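Local structure of RxLR effector protein 54 (Phytophthora infestans, 5L7S) at residues S66-Y71 with T128-D133. The protein binds the host autophagy protein ATG8CL through a C-terminal ATG8-interacting motif and stimulates autophagosome formation in the infected plant cell. Residues are numbered along the deposited sequence; the frame is centred on the assembly and turned at random.
Sequences SDLDIY and TLRLKD
Arg130 reaches across to the start of helix 67-75 and forms a salt bridge with Asp69, NH1 lying 2.7 Å from OD1. The bond is bent, 142° at the hydrogen, and NH1 meets OD1 from above the carboxylate plane; the two flat groups are turned 59° against each other. On its own side of the contact the same guanidinium grips Asp133 side-on, NE and NH2 both giving to OD2, with NE 2.9 Å away. Asp133 OD2 lies in the guanidinium plane. With both acids as partners, Arg130 links two carboxylates and probably offsets their charge. The chain bends at chi3 (55°), which places NE, the nitrogen nearer to Asp133 OD2.

Asp69 is itself fixed by a capping box. Its backbone N gives a nearly straight bond to Ser66 OG (2.8 Å), while Ser66 N returns one to Asp69 OD2 (3.0 Å). Asp69 thus spends one carboxylate oxygen on the helix N-terminus and the other on Arg130.

Leu68 supplies the van der Waals contacts: its CB lies 3.6 Å from Arg130 NH1, and its CD1 packs against the methylene CD of Arg130 (3.9 Å) and the carbonyl O of Thr128 (3.4 Å). Met143 of helix 142-155 also touches Leu68, and Leu129 O accepts a hydrogen bond from Tyr72 OH.

Arg130, with positive phi, is where the chain leaves helical geometry after helix 122-128. The whole is a surface salt-bridge network joining a capped helix N-terminus in the inferred WY-domain 2 to the turn after a helix in the inferred WY-domain 3, probably a junction between consecutive units of this tandem-repeat, all-helical effector.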
loop_
_atom_site.group_PDB
_atom_site.type_symbol
_atom_site.label_atom_id
_atom_site.label_comp_id
_atom_site.label_asym_id
_atom_site.label_seq_id
_atom_site.Cartn_x
_atom_site.Cartn_y
_atom_site.Cartn_z
ATOM N N SER A 66 -2.736 15.253 -13.609
ATOM C CA SER A 66 -3.472 15.293 -12.337
ATOM C C SER A 66 -2.602 15.273 -11.086
ATOM O O SER A 66 -1.390 15.087 -11.154
ATOM C CB SER A 66 -4.459 14.119 -12.262
ATOM O OG SER A 66 -3.787 12.893 -12.015
ATOM N N ASP A 67 -3.255 15.481 -9.944
ATOM C CA ASP A 67 -2.634 15.286 -8.634
ATOM C C ASP A 67 -2.109 13.862 -8.498
ATOM O O ASP A 67 -0.980 13.657 -8.049
ATOM C CB ASP A 67 -3.632 15.571 -7.497
ATOM C CG ASP A 67 -3.898 17.056 -7.296
ATOM O OD1 ASP A 67 -3.414 17.882 -8.093
ATOM O OD2 ASP A 67 -4.597 17.409 -6.328
ATOM N N LEU A 68 -2.925 12.888 -8.899
ATOM C CA LEU A 68 -2.541 11.481 -8.810
ATOM C C LEU A 68 -1.406 11.119 -9.773
ATOM O O LEU A 68 -0.482 10.396 -9.379
ATOM C CB LEU A 68 -3.752 10.568 -9.023
ATOM C CG LEU A 68 -4.885 10.690 -7.994
ATOM C CD1 LEU A 68 -5.926 9.610 -8.253
ATOM C CD2 LEU A 68 -4.382 10.611 -6.556
ATOM N N ASP A 69 -1.466 11.629 -11.009
ATOM C CA ASP A 69 -0.338 11.528 -11.954
ATOM C C ASP A 69 0.951 11.984 -11.274
ATOM O O ASP A 69 1.969 11.281 -11.321
ATOM C CB ASP A 69 -0.555 12.394 -13.211
ATOM C CG ASP A 69 -1.626 11.850 -14.152
ATOM O OD1 ASP A 69 -1.935 10.638 -14.118
ATOM O OD2 ASP A 69 -2.159 12.657 -14.947
ATOM N N ILE A 70 0.890 13.151 -10.631
ATOM C CA ILE A 70 2.031 13.694 -9.897
ATOM C C ILE A 70 2.409 12.787 -8.728
ATOM O O ILE A 70 3.582 12.480 -8.551
ATOM C CB ILE A 70 1.769 15.131 -9.388
ATOM C CG1 ILE A 70 1.650 16.107 -10.568
ATOM C CG2 ILE A 70 2.888 15.600 -8.457
ATOM C CD1 ILE A 70 0.930 17.400 -10.231
ATOM N N TYR A 71 1.425 12.364 -7.937
ATOM C CA TYR A 71 1.699 11.561 -6.739
ATOM C C TYR A 71 2.356 10.228 -7.081
ATOM O O TYR A 71 3.375 9.863 -6.492
ATOM C CB TYR A 71 0.424 11.315 -5.925
ATOM C CG TYR A 71 0.671 10.685 -4.562
ATOM C CD1 TYR A 71 1.320 11.395 -3.555
ATOM C CD2 TYR A 71 0.253 9.382 -4.279
ATOM C CE1 TYR A 71 1.550 10.828 -2.305
ATOM C CE2 TYR A 71 0.477 8.804 -3.032
ATOM C CZ TYR A 71 1.126 9.530 -2.047
ATOM O OH TYR A 71 1.350 8.967 -0.806
ATOM N N THR A 128 -10.615 4.777 -8.495
ATOM C CA THR A 128 -10.673 6.236 -8.402
ATOM C C THR A 128 -9.371 6.736 -7.769
ATOM O O THR A 128 -8.753 7.669 -8.274
ATOM C CB THR A 128 -11.868 6.711 -7.548
ATOM O OG1 THR A 128 -13.089 6.220 -8.113
ATOM C CG2 THR A 128 -11.924 8.240 -7.469
ATOM N N LEU A 129 -8.959 6.082 -6.681
ATOM C CA LEU A 129 -7.716 6.411 -5.970
ATOM C C LEU A 129 -6.436 5.921 -6.660
ATOM O O LEU A 129 -5.334 6.286 -6.243
ATOM C CB LEU A 129 -7.759 5.835 -4.554
ATOM C CG LEU A 129 -8.874 6.343 -3.642
ATOM C CD1 LEU A 129 -8.891 5.533 -2.355
ATOM C CD2 LEU A 129 -8.702 7.825 -3.346
ATOM N N ARG A 130 -6.585 5.079 -7.687
ATOM C CA ARG A 130 -5.475 4.566 -8.494
ATOM C C ARG A 130 -4.446 3.810 -7.653
ATOM O O ARG A 130 -3.239 3.937 -7.855
ATOM C CB ARG A 130 -4.828 5.689 -9.315
ATOM C CG ARG A 130 -5.613 6.057 -10.560
ATOM C CD ARG A 130 -4.995 7.253 -11.256
ATOM N NE ARG A 130 -3.584 7.036 -11.572
ATOM C CZ ARG A 130 -2.757 7.972 -12.034
ATOM N NH1 ARG A 130 -3.183 9.212 -12.262
ATOM N NH2 ARG A 130 -1.487 7.658 -12.280
ATOM N N LEU A 131 -4.943 2.998 -6.723
ATOM C CA LEU A 131 -4.076 2.278 -5.792
ATOM C C LEU A 131 -3.281 1.147 -6.442
ATOM O O LEU A 131 -2.262 0.736 -5.889
ATOM C CB LEU A 131 -4.873 1.759 -4.592
ATOM C CG LEU A 131 -5.311 2.856 -3.618
ATOM C CD1 LEU A 131 -6.341 2.326 -2.634
ATOM C CD2 LEU A 131 -4.119 3.450 -2.875
ATOM N N LYS A 132 -3.719 0.664 -7.607
ATOM C CA LYS A 132 -2.909 -0.268 -8.413
ATOM C C LYS A 132 -1.531 0.300 -8.775
ATOM O O LYS A 132 -0.543 -0.434 -8.800
ATOM C CB LYS A 132 -3.651 -0.685 -9.685
ATOM C CG LYS A 132 -4.783 -1.660 -9.424
ATOM C CD LYS A 132 -5.627 -1.890 -10.666
ATOM C CE LYS A 132 -6.741 -2.890 -10.393
ATOM N NZ LYS A 132 -7.865 -2.759 -11.358
ATOM N N ASP A 133 -1.470 1.610 -9.020
ATOM C CA ASP A 133 -0.210 2.295 -9.344
ATOM C C ASP A 133 0.753 2.452 -8.153
ATOM O O ASP A 133 1.899 2.858 -8.346
ATOM C CB ASP A 133 -0.489 3.677 -9.960
ATOM C CG ASP A 133 -1.308 3.605 -11.249
ATOM O OD1 ASP A 133 -1.193 2.607 -11.994
ATOM O OD2 ASP A 133 -2.069 4.558 -11.517
#